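Local atomic coordinates of methyltransferase-like protein (Saccharopolyspora spinosa, PDB entry 4PNE), a protein that catalyses a [4+2] cycloaddition in spinosyn biosynthesis, using a fold like that of S-adenosylmethionine-dependent methyltransferases. Residues Asp82-Arg87 with Trp165-Leu170; Asn51-Gly56 with Ala259-Gly264; Gly63-Glu66 with Arg70-Trp73; Ser174-Ala179 with Gly217-Leu222. One frame throughout, in Å; residues are numbered along the deposited sequence.

Contact 1. Residues Asp82-Arg87 with Trp165-Leu170. With SAH (S-adenosyl-L-homocysteine), chain C.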
loop_
_atom_site.group_PDB
_atom_site.type_symbol
_atom_site.label_atom_id
_atom_site.label_comp_id
_atom_site.label_asym_id
_atom_site.label_seq_id
_atom_site.Cartn_x
_atom_site.Cartn_y
_atom_site.Cartn_z
ATOM N N ASP A 82 10.673 -0.879 5.886
ATOM C CA ASP A 82 12.031 -1.441 5.918
ATOM C C ASP A 82 12.034 -2.946 5.678
ATOM O O ASP A 82 12.901 -3.487 4.962
ATOM C CB ASP A 82 12.704 -1.138 7.254
ATOM C CG ASP A 82 12.971 0.354 7.467
ATOM O OD1 ASP A 82 12.884 1.125 6.488
ATOM O OD2 ASP A 82 13.277 0.748 8.624
ATOM N N LEU A 83 11.056 -3.635 6.235
ATOM C CA LEU A 83 10.921 -5.073 6.004
ATOM C C LEU A 83 10.647 -5.376 4.536
ATOM O O LEU A 83 11.224 -6.295 3.974
ATOM C CB LEU A 83 9.779 -5.658 6.834
ATOM C CG LEU A 83 10.032 -5.664 8.323
ATOM C CD1 LEU A 83 8.743 -5.994 9.061
ATOM C CD2 LEU A 83 11.110 -6.730 8.631
ATOM N N VAL A 84 9.783 -4.588 3.920
ATOM C CA VAL A 84 9.479 -4.778 2.527
ATOM C C VAL A 84 10.729 -4.483 1.668
ATOM O O VAL A 84 11.056 -5.228 0.751
ATOM C CB VAL A 84 8.290 -3.911 2.096
ATOM C CG1 VAL A 84 8.088 -3.955 0.560
ATOM C CG2 VAL A 84 7.042 -4.409 2.814
ATOM N N ALA A 85 11.459 -3.427 2.002
ATOM C CA ALA A 85 12.646 -3.092 1.226
ATOM C C ALA A 85 13.690 -4.199 1.332
ATOM O O ALA A 85 14.377 -4.517 0.340
ATOM C CB ALA A 85 13.215 -1.782 1.674
ATOM N N GLU A 86 13.855 -4.778 2.522
ATOM C CA GLU A 86 14.801 -5.884 2.708
ATOM C C GLU A 86 14.546 -7.016 1.735
ATOM O O GLU A 86 15.469 -7.641 1.214
ATOM C CB GLU A 86 14.707 -6.470 4.118
ATOM C CG GLU A 86 15.366 -5.716 5.235
ATOM C CD GLU A 86 15.283 -6.509 6.541
ATOM O OE1 GLU A 86 15.075 -5.903 7.619
ATOM O OE2 GLU A 86 15.380 -7.752 6.474
ATOM N N ARG A 87 13.275 -7.261 1.457
ATOM C CA ARG A 87 12.852 -8.426 0.690
ATOM C C ARG A 87 12.832 -8.167 -0.810
ATOM O O ARG A 87 12.714 -9.111 -1.604
ATOM C CB ARG A 87 11.464 -8.875 1.160
ATOM C CG ARG A 87 11.433 -9.507 2.536
ATOM C CD ARG A 87 10.068 -9.294 3.204
ATOM N NE ARG A 87 9.966 -9.885 4.534
ATOM C CZ ARG A 87 10.687 -9.512 5.594
ATOM N NH1 ARG A 87 11.622 -8.566 5.495
ATOM N NH2 ARG A 87 10.509 -10.125 6.762
ATOM N N TRP A 165 6.806 -2.945 -5.616
ATOM C CA TRP A 165 6.030 -2.981 -4.382
ATOM C C TRP A 165 4.529 -2.861 -4.697
ATOM O O TRP A 165 4.139 -2.104 -5.566
ATOM C CB TRP A 165 6.381 -1.843 -3.451
ATOM C CG TRP A 165 7.754 -1.770 -2.984
ATOM C CD1 TRP A 165 8.655 -2.795 -2.925
ATOM C CD2 TRP A 165 8.437 -0.601 -2.527
ATOM N NE1 TRP A 165 9.842 -2.341 -2.404
ATOM C CE2 TRP A 165 9.729 -0.995 -2.158
ATOM C CE3 TRP A 165 8.059 0.741 -2.347
ATOM C CZ2 TRP A 165 10.668 -0.097 -1.681
ATOM C CZ3 TRP A 165 8.980 1.622 -1.844
ATOM C CH2 TRP A 165 10.264 1.213 -1.514
ATOM N N ALA A 166 3.684 -3.516 -3.897
ATOM C CA ALA A 166 2.274 -3.155 -3.823
ATOM C C ALA A 166 1.917 -3.231 -2.353
ATOM O O ALA A 166 1.493 -4.280 -1.868
ATOM C CB ALA A 166 1.389 -4.058 -4.666
ATOM N N MET A 167 2.177 -2.127 -1.655
ATOM C CA MET A 167 1.909 -2.005 -0.234
ATOM C C MET A 167 0.537 -1.414 -0.058
ATOM O O MET A 167 0.366 -0.217 -0.219
ATOM C CB MET A 167 2.991 -1.167 0.437
ATOM C CG MET A 167 4.294 -1.890 0.687
ATOM S SD MET A 167 5.441 -0.981 1.791
ATOM C CE MET A 167 6.208 -0.019 0.514
ATOM N N GLN A 168 -0.424 -2.315 0.181
ATOM C CA GLN A 168 -1.846 -2.036 0.372
ATOM C C GLN A 168 -2.483 -1.277 -0.798
ATOM O O GLN A 168 -3.247 -0.322 -0.620
ATOM C CB GLN A 168 -2.086 -1.300 1.693
ATOM C CG GLN A 168 -2.001 -2.190 2.876
ATOM C CD GLN A 168 -2.147 -1.432 4.186
ATOM O OE1 GLN A 168 -1.280 -1.517 5.053
ATOM N NE2 GLN A 168 -3.192 -0.630 4.296
ATOM N N SER A 169 -2.140 -1.685 -2.012
ATOM C CA SER A 169 -2.755 -1.087 -3.196
ATOM C C SER A 169 -3.613 -2.054 -4.024
ATOM O O SER A 169 -4.608 -1.635 -4.597
ATOM C CB SER A 169 -1.682 -0.463 -4.073
ATOM O OG SER A 169 -0.792 -1.458 -4.503
ATOM N N LEU A 170 -3.266 -3.342 -4.090
ATOM C CA LEU A 170 -3.980 -4.239 -4.999
ATOM C C LEU A 170 -5.457 -4.374 -4.659
ATOM O O LEU A 170 -6.297 -4.466 -5.549
ATOM C CB LEU A 170 -3.324 -5.633 -4.993
ATOM C CG LEU A 170 -1.915 -5.716 -5.573
ATOM C CD1 LEU A 170 -1.360 -7.098 -5.442
ATOM C CD2 LEU A 170 -1.938 -5.306 -7.033
HETATM N N SAH C . 1.883 2.202 -0.898
HETATM C CA SAH C . 1.541 3.463 -0.234
HETATM C CB SAH C . 0.064 3.839 -0.319
HETATM C CG SAH C . -0.969 2.775 -0.044
HETATM S SD SAH C . -2.623 3.483 -0.020
HETATM C C SAH C . 1.978 3.401 1.204
HETATM O O SAH C . 2.064 4.429 1.851
HETATM O OXT SAH C . 2.333 2.321 1.683
HETATM C "C5'" SAH C . -3.185 2.823 -1.611
HETATM C "C4'" SAH C . -2.537 3.486 -2.817
HETATM O "O4'" SAH C . -2.863 2.756 -3.993
HETATM C "C3'" SAH C . -3.008 4.906 -3.076
HETATM O "O3'" SAH C . -1.840 5.662 -3.336
HETATM C "C2'" SAH C . -3.903 4.778 -4.298
HETATM O "O2'" SAH C . -4.045 5.936 -5.119
HETATM C "C1'" SAH C . -3.220 3.627 -5.034
HETATM N N9 SAH C . -4.096 2.992 -6.036
HETATM C C8 SAH C . -5.371 2.537 -5.931
HETATM N N7 SAH C . -5.789 2.071 -7.129
HETATM C C5 SAH C . -4.782 2.244 -8.007
HETATM C C6 SAH C . -4.652 1.976 -9.354
HETATM N N6 SAH C . -5.631 1.416 -10.048
HETATM N N1 SAH C . -3.485 2.251 -9.970
HETATM C C2 SAH C . -2.429 2.817 -9.285
HETATM N N3 SAH C . -2.562 3.131 -7.963
HETATM C C4 SAH C . -3.716 2.817 -7.333
#
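Val84 presses its two methyl groups onto two side chains of the strand, Trp165 and Met167, and the contact between the segments is wholly apolar. CG1 does the CH-pi part: it lies over one face of the indole, 4.0 Å from the centroid of the five-membered ring of Trp165, with CD1 of Trp165 the nearest ring atom. Its partner CG2 meets the thioether tip to tip, 3.9 Å from Met167 SD. With Val84 CG1 anti to the backbone N (chi1 172°), one methyl is turned to each neighbour. Met167 bends at its last torsion (chi3 -87°), and its CE comes to rest over a face of Trp165.

Polar links run past this packing. The indole N-H of Trp165 goes to Thr88 OG1, just beyond the helical segment. At the strand end, Met167 O accepts a 2.9 Å hydrogen bond from the amino N of S-adenosylhomocysteine. Ser169 CB packs on the ribose, 3.4 Å from O4' of the same ligand, a van der Waals contact.

Strand 161-167 runs inside the sheet between strands 95-99 and 191-200. Helix 73-88 packs on it through Val84, Thr196 adds to the same apolar patch, and Val110 of helix 105-113 touches Ala85 and Trp165.

Contact 2. Residues Asn51-Gly56 with Ala259-Gly264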
loop_
_atom_site.group_PDB
_atom_site.type_symbol
_atom_site.label_atom_id
_atom_site.label_comp_id
_atom_site.label_asym_id
_atom_site.label_seq_id
_atom_site.Cartn_x
_atom_site.Cartn_y
_atom_site.Cartn_z
ATOM N N ASN A 51 -2.684 13.750 6.214
ATOM C CA ASN A 51 -1.502 14.541 6.522
ATOM C C ASN A 51 -1.626 15.260 7.857
ATOM O O ASN A 51 -0.686 15.294 8.635
ATOM C CB ASN A 51 -1.251 15.527 5.397
ATOM C CG ASN A 51 -0.782 14.842 4.114
ATOM O OD1 ASN A 51 -0.622 13.613 4.056
ATOM N ND2 ASN A 51 -0.545 15.646 3.086
ATOM N N SER A 52 -2.799 15.808 8.125
ATOM C CA SER A 52 -3.046 16.473 9.387
ATOM C C SER A 52 -2.898 15.517 10.556
ATOM O O SER A 52 -2.259 15.842 11.553
ATOM C CB SER A 52 -4.429 17.105 9.398
ATOM O OG SER A 52 -4.635 17.795 10.610
ATOM N N VAL A 53 -3.530 14.352 10.453
ATOM C CA VAL A 53 -3.425 13.351 11.522
ATOM C C VAL A 53 -1.959 12.922 11.758
ATOM O O VAL A 53 -1.498 12.797 12.895
ATOM C CB VAL A 53 -4.323 12.141 11.197
ATOM C CG1 VAL A 53 -4.151 11.042 12.204
ATOM C CG2 VAL A 53 -5.787 12.537 11.133
ATOM N N ALA A 54 -1.216 12.757 10.669
ATOM C CA ALA A 54 0.140 12.229 10.705
ATOM C C ALA A 54 1.216 13.243 11.076
ATOM O O ALA A 54 2.327 12.864 11.464
ATOM C CB ALA A 54 0.456 11.631 9.357
ATOM N N GLY A 55 0.896 14.528 10.940
ATOM C CA GLY A 55 1.868 15.595 11.078
ATOM C C GLY A 55 2.700 15.885 9.848
ATOM O O GLY A 55 3.800 16.415 9.982
ATOM N N GLY A 56 2.171 15.560 8.665
ATOM C CA GLY A 56 2.829 15.775 7.372
ATOM C C GLY A 56 2.573 14.575 6.456
ATOM O O GLY A 56 1.865 13.640 6.827
ATOM N N ALA A 259 -9.241 10.551 16.091
ATOM C CA ALA A 259 -10.289 11.132 16.944
ATOM C C ALA A 259 -9.889 12.490 17.450
ATOM O O ALA A 259 -10.720 13.368 17.579
ATOM C CB ALA A 259 -10.572 10.233 18.083
ATOM N N ALA A 260 -8.623 12.683 17.762
ATOM C CA ALA A 260 -8.200 14.022 18.143
ATOM C C ALA A 260 -8.523 15.048 17.026
ATOM O O ALA A 260 -8.980 16.152 17.313
ATOM C CB ALA A 260 -6.728 14.033 18.478
ATOM N N HIS A 261 -8.309 14.680 15.758
ATOM C CA HIS A 261 -8.532 15.599 14.620
ATOM C C HIS A 261 -9.919 15.516 13.995
ATOM O O HIS A 261 -10.071 15.788 12.806
ATOM C CB HIS A 261 -7.506 15.333 13.506
ATOM C CG HIS A 261 -6.084 15.472 13.948
ATOM N ND1 HIS A 261 -5.405 14.480 14.619
ATOM C CD2 HIS A 261 -5.214 16.503 13.822
ATOM C CE1 HIS A 261 -4.180 14.894 14.892
ATOM N NE2 HIS A 261 -4.039 16.120 14.421
ATOM N N GLN A 262 -10.929 15.174 14.785
ATOM C CA GLN A 262 -12.191 14.753 14.210
ATOM C C GLN A 262 -13.194 15.891 14.108
ATOM O O GLN A 262 -14.189 15.806 13.378
ATOM C CB GLN A 262 -12.743 13.584 15.031
ATOM C CG GLN A 262 -13.515 13.937 16.298
ATOM C CD GLN A 262 -14.180 12.706 16.920
ATOM O OE1 GLN A 262 -13.886 11.564 16.539
ATOM N NE2 GLN A 262 -15.075 12.933 17.873
ATOM N N HIS A 263 -12.921 16.976 14.808
ATOM C CA HIS A 263 -13.860 18.073 14.821
ATOM C C HIS A 263 -14.065 18.606 13.404
ATOM O O HIS A 263 -13.102 18.855 12.667
ATOM C CB HIS A 263 -13.370 19.162 15.767
ATOM C CG HIS A 263 -12.008 19.681 15.436
ATOM N ND1 HIS A 263 -11.808 20.847 14.734
ATOM C CD2 HIS A 263 -10.778 19.191 15.716
ATOM C CE1 HIS A 263 -10.511 21.056 14.592
ATOM N NE2 HIS A 263 -9.865 20.063 15.176
ATOM N N GLY A 264 -15.333 18.747 13.032
ATOM C CA GLY A 264 -15.719 19.352 11.769
ATOM C C GLY A 264 -15.166 18.658 10.536
ATOM O O GLY A 264 -14.914 19.326 9.527
#
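His261 sends its imidazole toward helix 36-54 because CG stands anti to the carbonyl carbon (chi1 -58°), and the ring comes to lie against the backbone of Ser52 and Val53. Val53 has CG2 in the same relation to its own carbonyl carbon, which puts that methyl at the ring as well, 4.0 Å from His261 ND1.

The main contact is a CH-pi one with a backbone carbon as donor: Val53 CA sits over a ring face, 3.9 Å from the centroid of the His261 imidazole and 14° off its normal. Ser52 C lies over the same face, nearer the rim. Ser52 OG approaches CD2 of His261 to 3.5 Å. Ser52 O is 3.4 Å from His261 NE2, but the angle is too poor for a hydrogen bond. The ring's polar partner belongs to the helix that His261 follows: ND1 bonds to Glu257 O, one turn back in helix 250-260, which helps to hold the turn of the imidazole.

Two helix ends thus meet, 36-54 and 250-260. The first closes in a Schellman motif: Gly56 N bonds to Asn51 O at 2.9 Å, Gly55 N makes a long, weak bond to Ser52 O, and Gly55 takes the left-handed backbone conformation such a helix stop requires.

Contact 3. Residues Gly63-Glu66 with Arg70-Trp73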
loop_
_atom_site.group_PDB
_atom_site.type_symbol
_atom_site.label_atom_id
_atom_site.label_comp_id
_atom_site.label_asym_id
_atom_site.label_seq_id
_atom_site.Cartn_x
_atom_site.Cartn_y
_atom_site.Cartn_z
ATOM N N GLY A 63 1.221 -0.243 10.666
ATOM C CA GLY A 63 2.491 -0.391 11.346
ATOM C C GLY A 63 2.765 -1.841 11.704
ATOM O O GLY A 63 1.838 -2.650 11.859
ATOM N N TYR A 64 4.041 -2.129 11.907
ATOM C CA TYR A 64 4.529 -3.428 12.362
ATOM C C TYR A 64 5.332 -3.202 13.634
ATOM O O TYR A 64 6.301 -2.434 13.646
ATOM C CB TYR A 64 5.382 -4.072 11.259
ATOM C CG TYR A 64 6.058 -5.384 11.547
ATOM C CD1 TYR A 64 7.182 -5.448 12.351
ATOM C CD2 TYR A 64 5.589 -6.551 10.986
ATOM C CE1 TYR A 64 7.821 -6.640 12.592
ATOM C CE2 TYR A 64 6.219 -7.765 11.214
ATOM C CZ TYR A 64 7.333 -7.804 12.026
ATOM O OH TYR A 64 7.964 -9.000 12.252
ATOM N N TRP A 65 4.885 -3.834 14.721
ATOM C CA TRP A 65 5.495 -3.683 16.023
ATOM C C TRP A 65 6.246 -4.939 16.443
ATOM O O TRP A 65 5.849 -6.055 16.137
ATOM C CB TRP A 65 4.435 -3.369 17.072
ATOM C CG TRP A 65 3.958 -1.972 17.111
ATOM C CD1 TRP A 65 4.392 -1.000 17.949
ATOM C CD2 TRP A 65 2.910 -1.387 16.316
ATOM N NE1 TRP A 65 3.689 0.160 17.737
ATOM C CE2 TRP A 65 2.762 -0.051 16.745
ATOM C CE3 TRP A 65 2.075 -1.862 15.302
ATOM C CZ2 TRP A 65 1.842 0.819 16.176
ATOM C CZ3 TRP A 65 1.151 -0.993 14.734
ATOM C CH2 TRP A 65 1.017 0.323 15.199
ATOM N N GLU A 66 7.321 -4.723 17.190
ATOM C CA GLU A 66 8.115 -5.804 17.776
ATOM C C GLU A 66 7.689 -6.202 19.189
ATOM O O GLU A 66 8.043 -7.274 19.680
ATOM C CB GLU A 66 9.578 -5.402 17.799
ATOM C CG GLU A 66 10.120 -5.009 16.439
ATOM C CD GLU A 66 10.296 -6.197 15.517
ATOM O OE1 GLU A 66 10.025 -7.343 15.943
ATOM O OE2 GLU A 66 10.702 -5.987 14.349
ATOM N N ARG A 70 4.274 -0.222 21.562
ATOM C CA ARG A 70 4.882 0.954 22.196
ATOM C C ARG A 70 5.189 2.093 21.193
ATOM O O ARG A 70 4.850 3.260 21.433
ATOM C CB ARG A 70 6.162 0.538 22.933
ATOM C CG ARG A 70 5.928 -0.561 23.988
ATOM C CD ARG A 70 5.165 -0.088 25.220
ATOM N NE ARG A 70 5.928 0.852 26.040
ATOM C CZ ARG A 70 6.753 0.495 27.024
ATOM N NH1 ARG A 70 6.918 -0.787 27.346
ATOM N NH2 ARG A 70 7.403 1.428 27.708
ATOM N N ALA A 71 5.819 1.747 20.073
ATOM C CA ALA A 71 6.176 2.742 19.051
ATOM C C ALA A 71 4.949 3.440 18.495
ATOM O O ALA A 71 3.876 2.869 18.469
ATOM C CB ALA A 71 6.941 2.083 17.929
ATOM N N SER A 72 5.122 4.677 18.037
ATOM C CA SER A 72 4.073 5.371 17.304
ATOM C C SER A 72 3.707 4.628 16.040
ATOM O O SER A 72 4.571 3.912 15.474
ATOM C CB SER A 72 4.530 6.768 16.923
ATOM O OG SER A 72 5.558 6.722 15.941
ATOM N N TRP A 73 2.486 4.814 15.534
ATOM C CA TRP A 73 2.124 4.128 14.315
ATOM C C TRP A 73 3.025 4.566 13.157
ATOM O O TRP A 73 3.379 3.741 12.322
ATOM C CB TRP A 73 0.651 4.306 13.942
ATOM C CG TRP A 73 0.210 5.655 13.475
ATOM C CD1 TRP A 73 -0.344 6.623 14.226
ATOM C CD2 TRP A 73 0.241 6.156 12.122
ATOM N NE1 TRP A 73 -0.648 7.725 13.439
ATOM C CE2 TRP A 73 -0.287 7.455 12.148
ATOM C CE3 TRP A 73 0.700 5.641 10.913
ATOM C CZ2 TRP A 73 -0.401 8.237 10.997
ATOM C CZ3 TRP A 73 0.595 6.429 9.777
ATOM C CH2 TRP A 73 0.060 7.708 9.831
#
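Arg70 meets Trp65 through its backbone, its N lying 3.7 Å from Trp65 CD1, while its CB points away from the indole. Ala71 makes the strongest tie. Its carbonyl O accepts the indole N-H, Trp65 NE1 to Ala71 O 2.8 Å, with an N-H...O angle of 157°. The oxygen sits at the indole edge close to the ring plane, whereas NE1 is tilted 34° from the carbonyl plane of Ala71. Ala71 CB adds an apolar touch, 4.0 Å from Trp65 CD1.

Ser72 turns its side chain away and caps the start of helix 73-88 as N-cap, while Gln75 OE1 bonds to Ser72 N. Trp73, the first helical residue, lays its CA 3.8 Å from Trp65 CZ2, and its CB is 4.2 Å from Trp65 CH2. Its own indole leads away to an edge-to-face contact with Phe254.

Trp65 is buried between the two arms of the loop that leads into helix 73-88. Tyr249 meets its ring edge-to-face, and Ala76, Phe250 and Gln253 also touch it. One short, moderately bent bond satisfies the single polar atom of that large side chain and helps to set its rotation, tying the indole to the chain leading into helix 73-88.

Contact 4. Residues Ser174-Ala179 with Gly217-Leu222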
loop_
_atom_site.group_PDB
_atom_site.type_symbol
_atom_site.label_atom_id
_atom_site.label_comp_id
_atom_site.label_asym_id
_atom_site.label_seq_id
_atom_site.Cartn_x
_atom_site.Cartn_y
_atom_site.Cartn_z
ATOM N N SER A 174 -10.241 -2.155 -9.104
ATOM C CA SER A 174 -11.494 -2.780 -9.515
ATOM C C SER A 174 -11.223 -4.194 -10.000
ATOM O O SER A 174 -12.000 -5.095 -9.736
ATOM C CB SER A 174 -12.207 -1.953 -10.590
ATOM O OG SER A 174 -11.425 -1.791 -11.757
ATOM N N GLU A 175 -10.093 -4.385 -10.670
ATOM C CA GLU A 175 -9.711 -5.687 -11.220
ATOM C C GLU A 175 -8.270 -6.006 -10.824
ATOM O O GLU A 175 -7.342 -5.758 -11.601
ATOM C CB GLU A 175 -9.855 -5.688 -12.741
ATOM C CG GLU A 175 -11.284 -5.553 -13.232
ATOM C CD GLU A 175 -11.365 -5.411 -14.744
ATOM O OE1 GLU A 175 -11.117 -6.411 -15.452
ATOM O OE2 GLU A 175 -11.667 -4.294 -15.224
ATOM N N PRO A 176 -8.081 -6.528 -9.601
ATOM C CA PRO A 176 -6.714 -6.734 -9.096
ATOM C C PRO A 176 -5.939 -7.722 -9.940
ATOM O O PRO A 176 -4.730 -7.612 -10.025
ATOM C CB PRO A 176 -6.918 -7.301 -7.696
ATOM C CG PRO A 176 -8.303 -6.978 -7.315
ATOM C CD PRO A 176 -9.107 -6.767 -8.574
ATOM N N ASP A 177 -6.624 -8.690 -10.535
ATOM C CA ASP A 177 -5.921 -9.711 -11.297
ATOM C C ASP A 177 -5.279 -9.096 -12.511
ATOM O O ASP A 177 -4.249 -9.552 -12.953
ATOM C CB ASP A 177 -6.869 -10.838 -11.703
ATOM C CG ASP A 177 -7.405 -11.599 -10.507
ATOM O OD1 ASP A 177 -6.632 -12.364 -9.877
ATOM O OD2 ASP A 177 -8.609 -11.436 -10.192
ATOM N N ARG A 178 -5.937 -8.089 -13.067
ATOM C CA ARG A 178 -5.438 -7.363 -14.217
ATOM C C ARG A 178 -4.176 -6.604 -13.858
ATOM O O ARG A 178 -3.208 -6.633 -14.587
ATOM C CB ARG A 178 -6.485 -6.386 -14.723
ATOM C CG ARG A 178 -6.082 -5.618 -15.945
ATOM C CD ARG A 178 -7.220 -4.730 -16.414
ATOM N NE ARG A 178 -8.418 -5.499 -16.730
ATOM C CZ ARG A 178 -8.637 -6.093 -17.898
ATOM N NH1 ARG A 178 -7.734 -6.017 -18.872
ATOM N NH2 ARG A 178 -9.761 -6.771 -18.090
ATOM N N ALA A 179 -4.190 -5.929 -12.715
ATOM C CA ALA A 179 -2.989 -5.239 -12.250
ATOM C C ALA A 179 -1.847 -6.228 -11.966
ATOM O O ALA A 179 -0.668 -5.968 -12.242
ATOM C CB ALA A 179 -3.298 -4.442 -11.021
ATOM N N GLY A 217 -14.457 0.368 3.600
ATOM C CA GLY A 217 -14.573 0.311 2.157
ATOM C C GLY A 217 -13.606 -0.654 1.487
ATOM O O GLY A 217 -13.728 -0.906 0.295
ATOM N N LEU A 218 -12.625 -1.163 2.232
ATOM C CA LEU A 218 -11.670 -2.115 1.668
ATOM C C LEU A 218 -12.316 -3.490 1.380
ATOM O O LEU A 218 -12.978 -4.076 2.241
ATOM C CB LEU A 218 -10.485 -2.273 2.614
ATOM C CG LEU A 218 -9.372 -3.206 2.157
ATOM C CD1 LEU A 218 -8.628 -2.625 0.978
ATOM C CD2 LEU A 218 -8.457 -3.548 3.317
ATOM N N ARG A 219 -12.088 -3.987 0.168
ATOM C CA ARG A 219 -12.447 -5.355 -0.233
ATOM C C ARG A 219 -11.932 -6.375 0.815
ATOM O O ARG A 219 -10.807 -6.275 1.269
ATOM C CB ARG A 219 -11.856 -5.634 -1.621
ATOM C CG ARG A 219 -12.014 -7.032 -2.118
ATOM C CD ARG A 219 -11.220 -7.217 -3.405
ATOM N NE ARG A 219 -11.949 -6.770 -4.600
ATOM C CZ ARG A 219 -11.516 -5.853 -5.468
ATOM N NH1 ARG A 219 -10.379 -5.212 -5.259
ATOM N NH2 ARG A 219 -12.245 -5.543 -6.535
ATOM N N ILE A 220 -12.777 -7.316 1.228
ATOM C CA ILE A 220 -12.369 -8.377 2.145
ATOM C C ILE A 220 -11.741 -9.509 1.335
ATOM O O ILE A 220 -12.319 -10.005 0.361
ATOM C CB ILE A 220 -13.555 -8.923 2.980
ATOM C CG1 ILE A 220 -14.277 -7.774 3.695
ATOM C CG2 ILE A 220 -13.099 -10.021 3.969
ATOM C CD1 ILE A 220 -15.242 -8.219 4.758
ATOM N N CYS A 221 -10.553 -9.918 1.747
ATOM C CA CYS A 221 -9.824 -10.949 1.050
ATOM C C CYS A 221 -8.964 -11.733 2.048
ATOM O O CYS A 221 -8.297 -11.123 2.904
ATOM C CB CYS A 221 -8.973 -10.268 -0.032
ATOM S SG CYS A 221 -8.041 -11.308 -1.114
ATOM N N LEU A 222 -8.897 -13.048 1.902
ATOM C CA LEU A 222 -7.904 -13.851 2.629
ATOM C C LEU A 222 -6.503 -13.720 2.009
ATOM O O LEU A 222 -6.375 -13.564 0.805
ATOM C CB LEU A 222 -8.291 -15.330 2.615
ATOM C CG LEU A 222 -9.627 -15.693 3.251
ATOM C CD1 LEU A 222 -10.043 -17.095 2.813
ATOM C CD2 LEU A 222 -9.510 -15.631 4.747
#
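The start of helix 176-186, with Glu175 as N-cap and Pro176 in the first turn, is met by Arg219 from the loop that leads to helix 223-233. Arg219 and Pro176 come from opposite directions. The arginine is extended through its first two torsions, which carries the chain out from the loop, and then bends at chi3 (-84°) to bring the flat end against the proline. Pro176 CG lies over a face of the guanidinium, 3.4 Å from Arg219 NH1 and 3.9 Å from Arg219 CZ, with CD of the proline close behind.

The polar side of the contact uses backbone carbonyls just ahead of the helix. Arg219 NH2 gives a weak hydrogen bond to Ser174 O, 3.2 Å long and bent to 124° at the hydrogen. The stronger partner is Met173 O, bonded to Arg219 NH1. Two successive carbonyls therefore share the head of a buried arginine, which probably helps to offset its charge.

A salt bridge closes the helix start on itself: Arg178 NH2 meets Glu175 OE1 at 3.0 Å on the syn side of the carboxylate, and Arg178 NE makes a second, weak bond to the same oxygen at 3.1 Å.

Helix 176-186 follows strand 161-167 in the methyltransferase-like fold, and its first turn is also tied to helix 223-233 by Asp177 OD1 bonding to Ser229 OG. On the loop side, Leu218, Ile220 and Leu222 rest on strand 191-200, and Leu222 stands at the N-cap of helix 223-233.

In the fold
Contact 1 is the core of the set, an apolar helix-on-sheet packing beside the ligand. Contact 4 is also buried but relies on an arginine and backbone carbonyls at a helix start; the two touch where Leu170 O meets Pro176 CB. Contacts 2 and 3 lie further out and are only partly buried, each built round one aromatic ring, an imidazole face in contact 2 and an indole N-H in contact 3. Contacts 1 and 3 share helix 73-88, near its end and at its beginning, and meet through Leu83 and Tyr64. Ala54 against Trp73 joins contact 2 to contact 3. Contacts 3 and 4 stand on opposite sides of the chain's centre.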